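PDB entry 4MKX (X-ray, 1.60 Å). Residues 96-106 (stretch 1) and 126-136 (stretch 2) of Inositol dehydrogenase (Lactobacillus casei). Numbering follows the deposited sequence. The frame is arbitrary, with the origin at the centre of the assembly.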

# COMPACT_ATOMS: atom_id res chain seq x y z
N GLN A 96 -32.62 18.51 -26.98
CA GLN A 96 -32.56 19.55 -25.97
C GLN A 96 -31.35 20.47 -26.16
O GLN A 96 -31.45 21.69 -25.97
CB GLN A 96 -32.63 18.95 -24.56
CG GLN A 96 -33.99 18.31 -24.26
CD GLN A 96 -34.03 17.54 -22.96
OE1 GLN A 96 -32.99 17.29 -22.34
NE2 GLN A 96 -35.22 17.15 -22.54
N ILE A 97 -30.21 19.90 -26.55
CA ILE A 97 -29.05 20.69 -26.95
C ILE A 97 -29.40 21.67 -28.08
O ILE A 97 -29.10 22.86 -27.99
CB ILE A 97 -27.88 19.78 -27.39
CG1 ILE A 97 -27.25 19.08 -26.18
CG2 ILE A 97 -26.80 20.59 -28.08
CD1 ILE A 97 -26.33 17.94 -26.61
N GLU A 98 -30.02 21.18 -29.15
CA GLU A 98 -30.38 22.03 -30.28
C GLU A 98 -31.33 23.15 -29.89
O GLU A 98 -31.13 24.30 -30.27
CB GLU A 98 -30.98 21.19 -31.42
CG GLU A 98 -29.94 20.32 -32.13
CD GLU A 98 -30.53 19.50 -33.25
OE1 GLU A 98 -31.66 19.82 -33.70
OE2 GLU A 98 -29.87 18.55 -33.70
N SER A 99 -32.37 22.80 -29.13
CA SER A 99 -33.34 23.79 -28.69
C SER A 99 -32.71 24.87 -27.82
O SER A 99 -33.01 26.06 -27.98
CB SER A 99 -34.46 23.11 -27.92
OG SER A 99 -35.22 24.07 -27.22
N ALA A 100 -31.85 24.47 -26.90
CA ALA A 100 -31.22 25.44 -26.01
C ALA A 100 -30.33 26.40 -26.79
O ALA A 100 -30.34 27.60 -26.54
CB ALA A 100 -30.41 24.73 -24.93
N LEU A 101 -29.57 25.87 -27.75
CA LEU A 101 -28.67 26.70 -28.54
C LEU A 101 -29.47 27.66 -29.42
O LEU A 101 -29.10 28.82 -29.57
CB LEU A 101 -27.74 25.84 -29.39
CG LEU A 101 -26.65 25.10 -28.61
CD1 LEU A 101 -25.82 24.25 -29.57
CD2 LEU A 101 -25.76 26.08 -27.87
N ASN A 102 -30.56 27.16 -29.99
CA ASN A 102 -31.41 27.99 -30.85
C ASN A 102 -32.07 29.13 -30.08
O ASN A 102 -32.39 30.18 -30.65
CB ASN A 102 -32.46 27.12 -31.56
CG ASN A 102 -31.87 26.32 -32.72
OD1 ASN A 102 -30.97 26.80 -33.42
ND2 ASN A 102 -32.37 25.10 -32.92
N ALA A 103 -32.26 28.95 -28.77
CA ALA A 103 -32.84 29.99 -27.93
C ALA A 103 -31.76 30.82 -27.26
O ALA A 103 -32.04 31.61 -26.35
CB ALA A 103 -33.75 29.39 -26.91
N GLY A 104 -30.52 30.66 -27.72
CA GLY A 104 -29.42 31.48 -27.26
C GLY A 104 -28.90 31.16 -25.87
O GLY A 104 -28.43 32.05 -25.16
N LYS A 105 -28.97 29.89 -25.47
CA LYS A 105 -28.47 29.51 -24.14
C LYS A 105 -27.19 28.69 -24.25
O LYS A 105 -27.05 27.84 -25.15
CB LYS A 105 -29.52 28.70 -23.38
CG LYS A 105 -30.92 29.31 -23.40
CD LYS A 105 -30.92 30.74 -22.87
CE LYS A 105 -32.33 31.32 -22.86
NZ LYS A 105 -32.36 32.77 -22.50
N HIS A 106 -26.26 28.94 -23.34
CA HIS A 106 -25.05 28.12 -23.21
C HIS A 106 -25.45 26.74 -22.72
O HIS A 106 -26.43 26.60 -21.99
CB HIS A 106 -24.08 28.77 -22.22
CG HIS A 106 -23.65 30.14 -22.62
ND1 HIS A 106 -22.62 30.37 -23.51
CD2 HIS A 106 -24.10 31.36 -22.23
CE1 HIS A 106 -22.47 31.68 -23.66
NE2 HIS A 106 -23.35 32.30 -22.90
N VAL A 126 -25.60 22.28 -35.84
CA VAL A 126 -26.27 23.30 -35.03
C VAL A 126 -25.27 23.97 -34.08
O VAL A 126 -25.24 25.19 -33.95
CB VAL A 126 -27.47 22.73 -34.24
CG1 VAL A 126 -28.11 23.81 -33.38
CG2 VAL A 126 -28.52 22.16 -35.18
N ILE A 127 -24.44 23.16 -33.43
CA ILE A 127 -23.40 23.69 -32.56
C ILE A 127 -22.45 24.64 -33.30
O ILE A 127 -22.11 25.71 -32.80
CB ILE A 127 -22.59 22.55 -31.88
CG1 ILE A 127 -23.48 21.75 -30.94
CG2 ILE A 127 -21.38 23.11 -31.17
CD1 ILE A 127 -22.81 20.47 -30.41
N ALA A 128 -22.05 24.26 -34.52
CA ALA A 128 -21.14 25.08 -35.31
C ALA A 128 -21.78 26.42 -35.70
O ALA A 128 -21.08 27.41 -35.92
CB ALA A 128 -20.70 24.32 -36.55
N GLN A 129 -23.10 26.44 -35.79
CA GLN A 129 -23.81 27.67 -36.16
C GLN A 129 -24.02 28.60 -34.97
O GLN A 129 -24.58 29.68 -35.11
CB GLN A 129 -25.16 27.33 -36.81
CG GLN A 129 -25.03 26.68 -38.18
CD GLN A 129 -26.36 26.25 -38.75
OE1 GLN A 129 -27.21 25.71 -38.05
NE2 GLN A 129 -26.55 26.49 -40.04
N HIS A 130 -23.56 28.16 -33.80
CA HIS A 130 -23.67 28.97 -32.58
C HIS A 130 -22.32 29.02 -31.88
O HIS A 130 -22.21 28.70 -30.69
CB HIS A 130 -24.73 28.39 -31.65
CG HIS A 130 -26.13 28.54 -32.15
ND1 HIS A 130 -26.76 27.57 -32.90
CD2 HIS A 130 -27.03 29.54 -31.99
CE1 HIS A 130 -27.98 27.97 -33.19
NE2 HIS A 130 -28.18 29.16 -32.65
N ALA A 131 -21.29 29.43 -32.61
CA ALA A 131 -19.92 29.40 -32.10
C ALA A 131 -19.70 30.35 -30.92
O ALA A 131 -18.72 30.22 -30.18
CB ALA A 131 -18.94 29.69 -33.22
N ASN A 132 -20.60 31.31 -30.76
CA ASN A 132 -20.52 32.28 -29.67
C ASN A 132 -21.09 31.75 -28.35
O ASN A 132 -21.02 32.42 -27.32
CB ASN A 132 -21.20 33.59 -30.06
CG ASN A 132 -22.71 33.45 -30.25
OD1 ASN A 132 -23.19 32.46 -30.80
ND2 ASN A 132 -23.46 34.45 -29.80
N LEU A 133 -21.65 30.54 -28.39
CA LEU A 133 -22.19 29.93 -27.18
C LEU A 133 -21.29 28.78 -26.75
O LEU A 133 -20.74 28.07 -27.59
CB LEU A 133 -23.61 29.43 -27.41
CG LEU A 133 -24.61 30.52 -27.80
CD1 LEU A 133 -25.94 29.91 -28.23
CD2 LEU A 133 -24.82 31.47 -26.64
N LYS A 134 -21.13 28.64 -25.44
CA LYS A 134 -20.33 27.56 -24.89
C LYS A 134 -21.08 26.24 -24.98
O LYS A 134 -22.28 26.19 -24.71
CB LYS A 134 -20.00 27.86 -23.43
CG LYS A 134 -19.20 29.13 -23.22
CD LYS A 134 -17.94 29.12 -24.07
CE LYS A 134 -17.24 30.47 -24.05
NZ LYS A 134 -16.27 30.61 -25.16
N PHE A 135 -20.37 25.17 -25.34
CA PHE A 135 -20.96 23.83 -25.28
C PHE A 135 -19.96 22.92 -24.58
O PHE A 135 -18.79 22.88 -24.96
CB PHE A 135 -21.27 23.28 -26.67
CG PHE A 135 -21.66 21.84 -26.66
CD1 PHE A 135 -22.94 21.45 -26.28
CD2 PHE A 135 -20.74 20.86 -27.02
CE1 PHE A 135 -23.29 20.11 -26.24
CE2 PHE A 135 -21.08 19.52 -26.98
CZ PHE A 135 -22.36 19.14 -26.60
N GLN A 136 -20.42 22.20 -23.55
CA GLN A 136 -19.53 21.36 -22.76
C GLN A 136 -20.19 20.03 -22.45
O GLN A 136 -21.34 19.97 -22.02
CB GLN A 136 -19.16 22.09 -21.46
CG GLN A 136 -18.09 21.38 -20.62
CD GLN A 136 -17.62 22.22 -19.45
OE1 GLN A 136 -17.58 23.45 -19.54
NE2 GLN A 136 -17.28 21.57 -18.35

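The contact pairs the end of one helix and the loop after it with the end of a second helix, a turn and the start of a strand. L101 is central to it. Its CA-to-CB bond points toward the other stretch, and chi1 m with chi2 t extends the chain between its neighbours. L101 CD1 lies 3.7 Å from I127 CG1, and L101 CD2 lies 3.9 Å from L133 CD1. L101 CB also sits over the face of the H130 ring, 4.2 Å from the centroid, in a CH-pi contact.

H130 is hydrogen-bonded within its own stretch. With chi1 m and chi2 92°, H130 ND1 donates to V126 O at 3.0 Å, with a nearly straight angle of 167°. With this bond made, one face of the ring is turned toward L101. L101 O stands over that face, 3.2 Å from H130 NE2, but the angle is too poor for a hydrogen bond. The CA-to-CB bond of N102 points sideways to the other stretch, but the end of the side chain comes nearer: N102 OD1 reaches the ring edge, 3.2 Å from H130 CE1.

One hydrogen bond crosses between the stretches. K134 N donates to H106 ND1 at 3.0 Å and 172°. The donor lies near the plane of the ring, where the ND1 lone pair points, so ND1 is the acceptor and carries no proton. The H106 rotamer, chi1 m and chi2 -83°, suits this bond and also turns one face to L133. L133 CD2 lies over that face, 4.0 Å from the centroid of the H106 ring. L133, chi1 m and chi2 t, thus uses CD2 against H106 and CD1 against L101. L133 CD1 is also 3.9 Å from G104 CA. The positive phi of G104, 75°, favours glycine.

I97 CD1 meets the edge of the F135 ring, 3.8 Å from F135 CE1. E98 CG packs 3.8 Å from V126 CG2.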